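Local coordinates for LAE5 (Uncultured bacterium, PDB 5JD3), which probably hydrolyses carboxylic ester bonds, as an esterase of the GDSL-like lipase/acylhydrolase family, at residues G58-L63 and L78-N83; N64-A69 and A228-T233; D98-K103 and V143-P148; K137-L142 and R181-R186. All blocks are in the same frame, centred on the assembly; numbering follows the deposited sequence.

Contact 1: residues G58-L63 and L78-N83; sequences GYVALL and LVNQGN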
loop_
_atom_site.group_PDB
_atom_site.type_symbol
_atom_site.label_atom_id
_atom_site.label_comp_id
_atom_site.label_asym_id
_atom_site.label_seq_id
_atom_site.Cartn_x
_atom_site.Cartn_y
_atom_site.Cartn_z
ATOM N N GLY A 58 -4.159 -9.823 -5.630
ATOM C CA GLY A 58 -2.900 -9.120 -5.457
ATOM C C GLY A 58 -2.222 -9.439 -4.138
ATOM O O GLY A 58 -2.433 -10.509 -3.569
ATOM N N TYR A 59 -1.415 -8.503 -3.646
ATOM C CA TYR A 59 -0.610 -8.743 -2.451
ATOM C C TYR A 59 -1.468 -8.855 -1.194
ATOM O O TYR A 59 -1.111 -9.571 -0.259
ATOM C CB TYR A 59 0.445 -7.641 -2.281
ATOM C CG TYR A 59 -0.069 -6.322 -1.741
ATOM C CD1 TYR A 59 -0.046 -6.049 -0.377
ATOM C CD2 TYR A 59 -0.553 -5.338 -2.594
ATOM C CE1 TYR A 59 -0.505 -4.844 0.122
ATOM C CE2 TYR A 59 -1.014 -4.128 -2.104
ATOM C CZ TYR A 59 -0.988 -3.888 -0.747
ATOM O OH TYR A 59 -1.445 -2.685 -0.254
ATOM N N VAL A 60 -2.595 -8.149 -1.173
ATOM C CA VAL A 60 -3.514 -8.221 -0.042
ATOM C C VAL A 60 -4.049 -9.642 0.112
ATOM O O VAL A 60 -4.107 -10.179 1.218
ATOM C CB VAL A 60 -4.689 -7.234 -0.200
ATOM C CG1 VAL A 60 -5.774 -7.519 0.831
ATOM C CG2 VAL A 60 -4.196 -5.800 -0.082
ATOM N N ALA A 61 -4.426 -10.251 -1.009
ATOM C CA ALA A 61 -4.882 -11.635 -1.012
ATOM C C ALA A 61 -3.739 -12.576 -0.645
ATOM O O ALA A 61 -3.954 -13.620 -0.028
ATOM C CB ALA A 61 -5.459 -12.003 -2.367
ATOM N N LEU A 62 -2.525 -12.198 -1.028
ATOM C CA LEU A 62 -1.339 -12.979 -0.699
ATOM C C LEU A 62 -1.050 -12.923 0.794
ATOM O O LEU A 62 -0.709 -13.935 1.406
ATOM C CB LEU A 62 -0.131 -12.479 -1.492
ATOM C CG LEU A 62 -0.167 -12.797 -2.988
ATOM C CD1 LEU A 62 1.067 -12.260 -3.685
ATOM C CD2 LEU A 62 -0.293 -14.294 -3.200
ATOM N N LEU A 63 -1.188 -11.733 1.374
ATOM C CA LEU A 63 -1.019 -11.552 2.810
ATOM C C LEU A 63 -2.029 -12.389 3.581
ATOM O O LEU A 63 -1.681 -13.070 4.543
ATOM C CB LEU A 63 -1.164 -10.077 3.193
ATOM C CG LEU A 63 -0.043 -9.127 2.771
ATOM C CD1 LEU A 63 -0.393 -7.695 3.140
ATOM C CD2 LEU A 63 1.267 -9.538 3.415
ATOM N N LEU A 78 -8.328 -9.582 7.833
ATOM C CA LEU A 78 -7.857 -8.591 6.870
ATOM C C LEU A 78 -8.980 -8.028 6.005
ATOM O O LEU A 78 -9.870 -8.758 5.567
ATOM C CB LEU A 78 -6.768 -9.190 5.976
ATOM C CG LEU A 78 -5.326 -9.070 6.481
ATOM C CD1 LEU A 78 -5.088 -9.950 7.701
ATOM C CD2 LEU A 78 -4.338 -9.402 5.373
ATOM N N VAL A 79 -8.926 -6.720 5.765
ATOM C CA VAL A 79 -9.925 -6.033 4.955
ATOM C C VAL A 79 -9.270 -5.271 3.806
ATOM O O VAL A 79 -8.346 -4.487 4.021
ATOM C CB VAL A 79 -10.754 -5.040 5.793
ATOM C CG1 VAL A 79 -11.941 -4.530 4.989
ATOM C CG2 VAL A 79 -11.219 -5.687 7.089
ATOM N N ASN A 80 -9.752 -5.500 2.589
ATOM C CA ASN A 80 -9.241 -4.789 1.424
ATOM C C ASN A 80 -10.117 -3.588 1.083
ATOM O O ASN A 80 -11.281 -3.740 0.717
ATOM C CB ASN A 80 -9.144 -5.731 0.218
ATOM C CG ASN A 80 -8.375 -5.122 -0.948
ATOM O OD1 ASN A 80 -8.212 -3.905 -1.041
ATOM N ND2 ASN A 80 -7.902 -5.976 -1.847
ATOM N N GLN A 81 -9.549 -2.392 1.201
ATOM C CA GLN A 81 -10.269 -1.171 0.867
ATOM C C GLN A 81 -9.559 -0.396 -0.238
ATOM O O GLN A 81 -9.556 0.835 -0.243
ATOM C CB GLN A 81 -10.438 -0.290 2.107
ATOM C CG GLN A 81 -11.506 -0.783 3.070
ATOM C CD GLN A 81 -12.897 -0.731 2.466
ATOM O OE1 GLN A 81 -13.365 0.327 2.046
ATOM N NE2 GLN A 81 -13.564 -1.878 2.415
ATOM N N GLY A 82 -8.962 -1.125 -1.174
ATOM C CA GLY A 82 -8.262 -0.511 -2.287
ATOM C C GLY A 82 -9.190 -0.114 -3.420
ATOM O O GLY A 82 -10.029 -0.904 -3.853
ATOM N N ASN A 83 -9.038 1.118 -3.895
ATOM C CA ASN A 83 -9.820 1.623 -5.022
ATOM C C ASN A 83 -8.915 2.082 -6.159
ATOM O O ASN A 83 -8.057 2.938 -5.963
ATOM C CB ASN A 83 -10.722 2.779 -4.581
ATOM C CG ASN A 83 -11.868 2.326 -3.696
ATOM O OD1 ASN A 83 -11.901 1.187 -3.231
ATOM N ND2 ASN A 83 -12.817 3.223 -3.458
#
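Val60 on the helix meets Asn80 on the strand, and one turn later Leu63 meets Leu78. Asn80 shows best how the two elements fit. Asn80 CB lies 3.9 Å from Val60 CG1, and Asn80 CG lies 4.0 Å from Val60 CG1. With CG anti to the backbone N (chi1 -169°), the amide is carried toward the start of the helix, and there it splits into two roles. Asn80 ND2 sits 3.8 Å from Val60 CG1 and equally near Val60 CB, so the isopropyl group packs against the nitrogen end of the amide. That nitrogen is not left without partners in the apolar setting. It donates to the carbonyl oxygens of Thr38, in helix 36-39, and His55, shortly before helix 59-70. Asn80 OD1 turns back to its own backbone and accepts from Gly82 N at 2.9 Å, with an N-H...O angle of 154°. This is an Asx turn, and the donor is tilted 18° from the carbonyl plane. The amide is therefore held at both ends, which fixes its rotation.

Further along, Leu78 CD2 rests 3.9 Å from Leu63 CB and 4.2 Å from Val60 O. All four residues are buried, and no hydrogen bond joins the segments. The helix and strand axes pass 9.3 Å apart and run antiparallel. This is how a helix lies on its sheet in a beta-alpha-beta crossover. Here helix 59-70 links the neighbouring parallel strands 29-34 and 77-82 of the alpha/beta/alpha fold seen in GDSL hydrolases.

Contact 2: residues N64-A69 and A228-T233; sequences NAHLFA and AFLAAT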
loop_
_atom_site.group_PDB
_atom_site.type_symbol
_atom_site.label_atom_id
_atom_site.label_comp_id
_atom_site.label_asym_id
_atom_site.label_seq_id
_atom_site.Cartn_x
_atom_site.Cartn_y
_atom_site.Cartn_z
ATOM N N ASN A 64 -3.283 -12.334 3.143
ATOM C CA ASN A 64 -4.360 -13.068 3.793
ATOM C C ASN A 64 -4.123 -14.575 3.759
ATOM O O ASN A 64 -4.333 -15.268 4.754
ATOM C CB ASN A 64 -5.700 -12.729 3.138
ATOM C CG ASN A 64 -6.882 -13.283 3.907
ATOM O OD1 ASN A 64 -7.280 -12.734 4.935
ATOM N ND2 ASN A 64 -7.455 -14.372 3.409
ATOM N N ALA A 65 -3.676 -15.074 2.611
ATOM C CA ALA A 65 -3.385 -16.495 2.453
ATOM C C ALA A 65 -2.189 -16.907 3.305
ATOM O O ALA A 65 -2.219 -17.937 3.977
ATOM C CB ALA A 65 -3.132 -16.824 0.990
ATOM N N HIS A 66 -1.140 -16.091 3.266
ATOM C CA HIS A 66 0.086 -16.344 4.014
ATOM C C HIS A 66 -0.169 -16.416 5.516
ATOM O O HIS A 66 0.288 -17.339 6.191
ATOM C CB HIS A 66 1.117 -15.253 3.706
ATOM C CG HIS A 66 2.401 -15.387 4.469
ATOM N ND1 HIS A 66 3.576 -15.798 3.878
ATOM C CD2 HIS A 66 2.698 -15.142 5.768
ATOM C CE1 HIS A 66 4.540 -15.808 4.780
ATOM N NE2 HIS A 66 4.033 -15.418 5.937
ATOM N N LEU A 67 -0.901 -15.435 6.033
ATOM C CA LEU A 67 -1.165 -15.344 7.464
ATOM C C LEU A 67 -2.054 -16.482 7.955
ATOM O O LEU A 67 -1.874 -16.983 9.063
ATOM C CB LEU A 67 -1.796 -13.993 7.800
ATOM C CG LEU A 67 -0.865 -12.791 7.613
ATOM C CD1 LEU A 67 -1.644 -11.484 7.618
ATOM C CD2 LEU A 67 0.218 -12.781 8.685
ATOM N N PHE A 68 -3.013 -16.891 7.130
ATOM C CA PHE A 68 -3.887 -18.005 7.482
ATOM C C PHE A 68 -3.141 -19.334 7.475
ATOM O O PHE A 68 -3.296 -20.144 8.385
ATOM C CB PHE A 68 -5.082 -18.083 6.528
ATOM C CG PHE A 68 -6.300 -17.354 7.018
ATOM C CD1 PHE A 68 -6.921 -17.733 8.197
ATOM C CD2 PHE A 68 -6.834 -16.302 6.294
ATOM C CE1 PHE A 68 -8.046 -17.068 8.649
ATOM C CE2 PHE A 68 -7.959 -15.634 6.740
ATOM C CZ PHE A 68 -8.565 -16.018 7.919
ATOM N N ALA A 69 -2.331 -19.552 6.444
ATOM C CA ALA A 69 -1.652 -20.830 6.263
ATOM C C ALA A 69 -0.535 -21.051 7.279
ATOM O O ALA A 69 -0.349 -22.166 7.770
ATOM C CB ALA A 69 -1.099 -20.932 4.852
ATOM N N ALA A 228 7.635 -7.900 1.626
ATOM C CA ALA A 228 8.188 -6.708 2.256
ATOM C C ALA A 228 7.359 -6.341 3.481
ATOM O O ALA A 228 7.898 -5.973 4.526
ATOM C CB ALA A 228 8.232 -5.553 1.270
ATOM N N PHE A 229 6.043 -6.454 3.336
ATOM C CA PHE A 229 5.102 -6.194 4.420
ATOM C C PHE A 229 5.305 -7.177 5.569
ATOM O O PHE A 229 5.400 -6.779 6.731
ATOM C CB PHE A 229 3.664 -6.275 3.894
ATOM C CG PHE A 229 2.612 -5.968 4.925
ATOM C CD1 PHE A 229 2.085 -4.692 5.034
ATOM C CD2 PHE A 229 2.129 -6.959 5.765
ATOM C CE1 PHE A 229 1.111 -4.406 5.973
ATOM C CE2 PHE A 229 1.158 -6.679 6.706
ATOM C CZ PHE A 229 0.648 -5.402 6.810
ATOM N N LEU A 230 5.363 -8.462 5.231
ATOM C CA LEU A 230 5.512 -9.524 6.220
ATOM C C LEU A 230 6.821 -9.411 6.990
ATOM O O LEU A 230 6.852 -9.597 8.208
ATOM C CB LEU A 230 5.424 -10.892 5.544
ATOM C CG LEU A 230 4.064 -11.248 4.944
ATOM C CD1 LEU A 230 4.184 -12.434 4.005
ATOM C CD2 LEU A 230 3.053 -11.530 6.045
ATOM N N ALA A 231 7.899 -9.108 6.275
ATOM C CA ALA A 231 9.215 -8.964 6.888
ATOM C C ALA A 231 9.237 -7.792 7.863
ATOM O O ALA A 231 9.802 -7.890 8.952
ATOM C CB ALA A 231 10.282 -8.786 5.819
ATOM N N ALA A 232 8.616 -6.686 7.463
ATOM C CA ALA A 232 8.562 -5.489 8.296
ATOM C C ALA A 232 7.720 -5.723 9.546
ATOM O O ALA A 232 7.949 -5.102 10.584
ATOM C CB ALA A 232 8.012 -4.317 7.499
ATOM N N THR A 233 6.746 -6.620 9.440
ATOM C CA THR A 233 5.879 -6.947 10.566
ATOM C C THR A 233 6.330 -8.239 11.244
ATOM O O THR A 233 5.645 -8.764 12.122
ATOM C CB THR A 233 4.410 -7.084 10.127
ATOM O OG1 THR A 233 4.295 -8.120 9.145
ATOM C CG2 THR A 233 3.908 -5.775 9.537
#
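Leu230 puts one methyl over the face of the His66 ring and sets the other between the ring's CD2 corner and the Leu67 side chain. Leu230 has the most surface buried here, and His66 comes next. Leu230 CD1 stands 3.3 Å from the centroid of the His66 ring and only 4° off the ring normal. This is a nearly centred CH-pi contact, and a tight one: the closest ring atom, His66 ND1, is 3.4 Å from Leu230 CD1. The two side chains approach head-on from their helices. His66 has CG anti to its backbone N (chi1 178°), which swings the imidazole across to the other helix. Leu230 CD2 lies 3.6 Å from His66 CD2. Leu230 CD2 also meets Leu67 CD2 at 4.1 Å, where the two leucines pass alongside, pointing opposite ways.

The ring is also held by its polar end. His66 NE2 donates to Cys235 O, just beyond helix 219-232. Leu230 touches Cys235 as well. No hydrogen bond joins the two segments themselves. The chemistry implies that dispersion and CH-pi attraction hold helix 59-70 against helix 219-232. Because a carbonyl oxygen can only accept, NE2 carries a proton, and this bond to the C-terminal tail fixes the ring's rotation.

Contact 3: residues D98-K103 and V143-P148; sequences DVFGLK and VARTAP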
loop_
_atom_site.group_PDB
_atom_site.type_symbol
_atom_site.label_atom_id
_atom_site.label_comp_id
_atom_site.label_asym_id
_atom_site.label_seq_id
_atom_site.Cartn_x
_atom_site.Cartn_y
_atom_site.Cartn_z
ATOM N N ASP A 98 -14.617 4.319 4.955
ATOM C CA ASP A 98 -13.837 3.149 4.558
ATOM C C ASP A 98 -12.725 2.779 5.540
ATOM O O ASP A 98 -12.133 1.706 5.428
ATOM C CB ASP A 98 -13.239 3.364 3.166
ATOM C CG ASP A 98 -14.291 3.350 2.073
ATOM O OD1 ASP A 98 -15.479 3.136 2.392
ATOM O OD2 ASP A 98 -13.927 3.541 0.894
ATOM N N VAL A 99 -12.439 3.656 6.497
ATOM C CA VAL A 99 -11.427 3.351 7.506
ATOM C C VAL A 99 -12.003 3.409 8.919
ATOM O O VAL A 99 -12.108 2.385 9.593
ATOM C CB VAL A 99 -10.222 4.308 7.412
ATOM C CG1 VAL A 99 -9.198 3.975 8.486
ATOM C CG2 VAL A 99 -9.591 4.230 6.030
ATOM N N PHE A 100 -12.375 4.607 9.360
ATOM C CA PHE A 100 -12.909 4.800 10.706
ATOM C C PHE A 100 -14.207 4.030 10.926
ATOM O O PHE A 100 -14.448 3.502 12.012
ATOM C CB PHE A 100 -13.138 6.287 10.982
ATOM C CG PHE A 100 -11.871 7.078 11.137
ATOM C CD1 PHE A 100 -10.693 6.458 11.519
ATOM C CD2 PHE A 100 -11.860 8.444 10.909
ATOM C CE1 PHE A 100 -9.526 7.185 11.664
ATOM C CE2 PHE A 100 -10.699 9.177 11.053
ATOM C CZ PHE A 100 -9.530 8.546 11.432
ATOM N N GLY A 101 -15.034 3.960 9.888
ATOM C CA GLY A 101 -16.325 3.304 9.981
ATOM C C GLY A 101 -16.252 1.794 10.098
ATOM O O GLY A 101 -17.278 1.124 10.216
ATOM N N LEU A 102 -15.038 1.251 10.064
ATOM C CA LEU A 102 -14.847 -0.189 10.173
ATOM C C LEU A 102 -14.216 -0.566 11.509
ATOM O O LEU A 102 -14.077 -1.748 11.823
ATOM C CB LEU A 102 -13.986 -0.702 9.017
ATOM C CG LEU A 102 -14.574 -0.477 7.622
ATOM C CD1 LEU A 102 -13.700 -1.116 6.554
ATOM C CD2 LEU A 102 -15.996 -1.012 7.549
ATOM N N LYS A 103 -13.836 0.411 12.314
ATOM C CA LYS A 103 -13.224 0.170 13.619
ATOM C C LYS A 103 -12.032 -0.754 13.612
ATOM O O LYS A 103 -12.039 -1.772 14.249
ATOM C CB LYS A 103 -14.257 -0.296 14.637
ATOM C CG LYS A 103 -15.400 0.649 14.888
ATOM C CD LYS A 103 -16.713 -0.107 14.888
ATOM C CE LYS A 103 -17.941 0.761 15.148
ATOM N NZ LYS A 103 -17.914 2.159 14.616
ATOM N N VAL A 143 -2.893 10.280 8.769
ATOM C CA VAL A 143 -2.172 9.532 9.790
ATOM C C VAL A 143 -2.402 10.129 11.175
ATOM O O VAL A 143 -2.630 9.400 12.142
ATOM C CB VAL A 143 -0.661 9.494 9.487
ATOM C CG1 VAL A 143 0.118 9.034 10.703
ATOM C CG2 VAL A 143 -0.384 8.593 8.289
ATOM N N ALA A 144 -2.358 11.455 11.260
ATOM C CA ALA A 144 -2.544 12.156 12.529
ATOM C C ALA A 144 -3.903 11.857 13.157
ATOM O O ALA A 144 -4.028 11.792 14.380
ATOM C CB ALA A 144 -2.375 13.655 12.331
ATOM N N ARG A 145 -4.917 11.670 12.317
ATOM C CA ARG A 145 -6.262 11.374 12.800
ATOM C C ARG A 145 -6.453 9.891 13.106
ATOM O O ARG A 145 -7.343 9.519 13.870
ATOM C CB ARG A 145 -7.313 11.817 11.778
ATOM C CG ARG A 145 -7.484 13.320 11.646
ATOM C CD ARG A 145 -8.960 13.687 11.551
ATOM N NE ARG A 145 -9.666 12.882 10.557
ATOM C CZ ARG A 145 -9.947 13.291 9.324
ATOM N NH1 ARG A 145 -9.588 14.503 8.926
ATOM N NH2 ARG A 145 -10.594 12.488 8.490
ATOM N N THR A 146 -5.615 9.048 12.510
ATOM C CA THR A 146 -5.797 7.602 12.593
ATOM C C THR A 146 -4.865 6.948 13.613
ATOM O O THR A 146 -5.217 5.947 14.235
ATOM C CB THR A 146 -5.580 6.942 11.213
ATOM O OG1 THR A 146 -6.406 7.589 10.238
ATOM C CG2 THR A 146 -5.927 5.462 11.257
ATOM N N ALA A 147 -3.678 7.520 13.787
ATOM C CA ALA A 147 -2.676 6.963 14.697
ATOM C C ALA A 147 -3.173 6.724 16.136
ATOM O O ALA A 147 -2.881 5.675 16.712
ATOM C CB ALA A 147 -1.437 7.860 14.718
ATOM N N PRO A 148 -3.915 7.680 16.728
ATOM C CA PRO A 148 -4.323 7.410 18.113
ATOM C C PRO A 148 -5.436 6.370 18.243
ATOM O O PRO A 148 -5.552 5.743 19.296
ATOM C CB PRO A 148 -4.817 8.777 18.610
ATOM C CG PRO A 148 -4.292 9.773 17.627
ATOM C CD PRO A 148 -4.266 9.054 16.327
#
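Phe100 has the largest share of this contact and presses the outer end of its ring against Arg145 and Thr146. Val99, just before it, points toward the other segment but stays at its margin, and also touches Val107 of strand 106-110. At Phe100, CG is anti to the carbonyl carbon (chi1 -71°), and the ring extends to Arg145 and Thr146. Phe100 CZ comes within 3.4 Å of Arg145 O. Phe100 CE1 is 3.5 Å from Thr146 OG1, and both oxygens approach the ring obliquely. Arg145 CB and Thr146 CA lie at the ring edge, in its plane. The arginine chain is bent, and Phe100 CE2 lies at the edge of the guanidinium, 3.9 Å from Arg145 NE. The two planes are 56° apart, so this is not a stack. After Phe100 the chain leaves through a type I turn that ends at Lys103.

The polar ends have partners beyond the ring. Arg145 NH1 pairs with Glu141 OE2 of its own helix. Thr146 OG1 bonds to Leu142 O and also accepts a weak hydrogen bond from Trp95 NE1 of helix 88-100. Trp95 meets the Phe100 ring edge-to-face. No hydrogen bond crosses between the segments. The contact is therefore mainly van der Waals, perhaps with weak attraction between ring C-H groups and the oxygens.

Contact 4: residues K137-L142 and R181-R186; sequences KTLDEL and RRVAER
The carboxylate of Asp140 and the guanidinium of Arg186 meet with their planes 85° apart, almost perpendicular. One face of the guanidinium lies over Arg182 O, which is 3.7 Å above the plane and offset toward the rim. Asp140 OD1 approaches obliquely. Asp140 OD1 is 3.3 Å from Arg186 NH2 and 3.4 Å from Arg186 NE. The salt bridge is thus real but poorly directed: its hydrogen bond from NH2 is weak, with an angle of 122°. The stronger partner of Asp140 OD1 is NE2 of His187, the residue after Arg186.

Beside this pair, Val183 packs against the helix backbone. Val183 CG1 is anti to its own backbone N and reaches to 3.8 Å from Asp140 CA. Val183 CG2 lies 4.2 Å from Asp140 CB and 4.3 Å from Leu139 CD2. The axes are 9.8 Å apart and cross at -26°.

Helices 132-146 and 168-187 run roughly parallel as neighbours. Thr138 and Leu142 also pack on helix 88-100, and Ala184 touches Leu191 of the outermost strand, 190-192. Leu139 meets Ile111, just after strand 106-110.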
loop_
_atom_site.group_PDB
_atom_site.type_symbol
_atom_site.label_atom_id
_atom_site.label_comp_id
_atom_site.label_asym_id
_atom_site.label_seq_id
_atom_site.Cartn_x
_atom_site.Cartn_y
_atom_site.Cartn_z
ATOM N N LYS A 137 0.923 17.000 3.201
ATOM C CA LYS A 137 -0.075 17.576 4.094
ATOM C C LYS A 137 -1.267 16.645 4.299
ATOM O O LYS A 137 -1.727 16.453 5.424
ATOM C CB LYS A 137 -0.555 18.924 3.550
ATOM C CG LYS A 137 -1.441 19.709 4.505
ATOM C CD LYS A 137 -0.716 20.937 5.036
ATOM C CE LYS A 137 -1.664 21.863 5.781
ATOM N NZ LYS A 137 -0.965 23.075 6.296
ATOM N N THR A 138 -1.757 16.064 3.209
ATOM C CA THR A 138 -2.910 15.170 3.267
ATOM C C THR A 138 -2.557 13.844 3.937
ATOM O O THR A 138 -3.309 13.345 4.775
ATOM C CB THR A 138 -3.478 14.889 1.862
ATOM O OG1 THR A 138 -3.710 16.128 1.181
ATOM C CG2 THR A 138 -4.784 14.116 1.956
ATOM N N LEU A 139 -1.412 13.281 3.563
ATOM C CA LEU A 139 -0.957 12.009 4.119
ATOM C C LEU A 139 -0.698 12.123 5.617
ATOM O O LEU A 139 -1.079 11.246 6.392
ATOM C CB LEU A 139 0.310 11.538 3.403
ATOM C CG LEU A 139 0.871 10.163 3.769
ATOM C CD1 LEU A 139 -0.086 9.066 3.343
ATOM C CD2 LEU A 139 2.237 9.965 3.133
ATOM N N ASP A 140 -0.045 13.211 6.013
ATOM C CA ASP A 140 0.243 13.476 7.418
ATOM C C ASP A 140 -1.044 13.667 8.211
ATOM O O ASP A 140 -1.144 13.252 9.366
ATOM C CB ASP A 140 1.138 14.712 7.550
ATOM C CG ASP A 140 1.326 15.148 8.990
ATOM O OD1 ASP A 140 2.269 14.654 9.642
ATOM O OD2 ASP A 140 0.536 15.990 9.466
ATOM N N GLU A 141 -2.028 14.322 7.628
ATOM C CA GLU A 141 -3.312 14.543 8.273
ATOM C C GLU A 141 -4.128 13.279 8.466
ATOM O O GLU A 141 -4.729 13.091 9.481
ATOM C CB GLU A 141 -4.096 15.668 7.611
ATOM C CG GLU A 141 -5.598 15.725 7.866
ATOM C CD GLU A 141 -6.063 16.097 9.299
ATOM O OE1 GLU A 141 -5.263 16.554 10.166
ATOM O OE2 GLU A 141 -7.269 15.936 9.588
ATOM N N LEU A 142 -4.132 12.415 7.468
ATOM C CA LEU A 142 -4.829 11.140 7.602
ATOM C C LEU A 142 -4.220 10.307 8.723
ATOM O O LEU A 142 -4.934 9.706 9.527
ATOM C CB LEU A 142 -4.786 10.357 6.289
ATOM C CG LEU A 142 -5.537 10.953 5.097
ATOM C CD1 LEU A 142 -5.376 10.065 3.873
ATOM C CD2 LEU A 142 -7.007 11.149 5.433
ATOM N N ARG A 181 8.108 8.671 4.292
ATOM C CA ARG A 181 9.027 8.244 5.340
ATOM C C ARG A 181 9.041 9.221 6.509
ATOM O O ARG A 181 9.012 8.809 7.669
ATOM C CB ARG A 181 10.447 8.084 4.788
ATOM C CG ARG A 181 10.674 6.829 3.960
ATOM C CD ARG A 181 12.138 6.705 3.559
ATOM N NE ARG A 181 12.357 5.687 2.534
ATOM C CZ ARG A 181 12.744 4.441 2.786
ATOM N NH1 ARG A 181 12.920 3.586 1.787
ATOM N NH2 ARG A 181 12.958 4.048 4.035
ATOM N N ARG A 182 9.085 10.514 6.204
ATOM C CA ARG A 182 9.161 11.530 7.246
ATOM C C ARG A 182 7.817 11.714 7.947
ATOM O O ARG A 182 7.746 12.325 9.013
ATOM C CB ARG A 182 9.646 12.864 6.670
ATOM C CG ARG A 182 8.703 13.511 5.675
ATOM C CD ARG A 182 9.271 14.830 5.176
ATOM N NE ARG A 182 9.464 15.786 6.262
ATOM C CZ ARG A 182 10.069 16.962 6.124
ATOM N NH1 ARG A 182 10.544 17.331 4.943
ATOM N NH2 ARG A 182 10.200 17.769 7.169
ATOM N N VAL A 183 6.755 11.186 7.347
ATOM C CA VAL A 183 5.447 11.179 7.991
ATOM C C VAL A 183 5.361 10.006 8.961
ATOM O O VAL A 183 4.848 10.140 10.074
ATOM C CB VAL A 183 4.299 11.095 6.962
ATOM C CG1 VAL A 183 2.964 10.892 7.663
ATOM C CG2 VAL A 183 4.262 12.352 6.109
ATOM N N ALA A 184 5.880 8.857 8.535
ATOM C CA ALA A 184 5.907 7.663 9.371
ATOM C C ALA A 184 6.756 7.889 10.617
ATOM O O ALA A 184 6.354 7.536 11.726
ATOM C CB ALA A 184 6.431 6.473 8.580
ATOM N N GLU A 185 7.930 8.482 10.425
ATOM C CA GLU A 185 8.838 8.781 11.528
ATOM C C GLU A 185 8.196 9.755 12.509
ATOM O O GLU A 185 8.379 9.645 13.721
ATOM C CB GLU A 185 10.157 9.352 10.988
ATOM C CG GLU A 185 11.232 9.631 12.040
ATOM C CD GLU A 185 11.045 10.959 12.758
ATOM O OE1 GLU A 185 10.407 11.866 12.184
ATOM O OE2 GLU A 185 11.540 11.096 13.897
ATOM N N ARG A 186 7.439 10.706 11.973
ATOM C CA ARG A 186 6.864 11.780 12.772
ATOM C C ARG A 186 5.743 11.289 13.685
ATOM O O ARG A 186 5.493 11.870 14.740
ATOM C CB ARG A 186 6.350 12.889 11.851
ATOM C CG ARG A 186 6.092 14.219 12.536
ATOM C CD ARG A 186 6.264 15.364 11.551
ATOM N NE ARG A 186 5.555 15.114 10.299
ATOM C CZ ARG A 186 5.699 15.847 9.199
ATOM N NH1 ARG A 186 6.531 16.879 9.192
ATOM N NH2 ARG A 186 5.014 15.545 8.106
#

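In the fold
Contacts 1 and 2 are buried and share helix 59-70. They touch where Leu63 packs on Phe229 and Leu230, so the two contacts pack into each other around Leu63. Contacts 3 and 4 are only partly buried and share helix 132-146. They meet through Val143 and Val183. Contact 1 reaches contact 3 through Gln81 and Leu102, but contact 4 lies across the chain's centre from it, about 22 Å away between centres. Chemistry follows place. Contact 1 is methyl and amide packing of helix on strand. Contact 2 sets a leucine on an imidazole face. Contact 3 puts a phenyl ring against arginine and threonine. Only contact 4 has a salt bridge across it, beside exposed arginines.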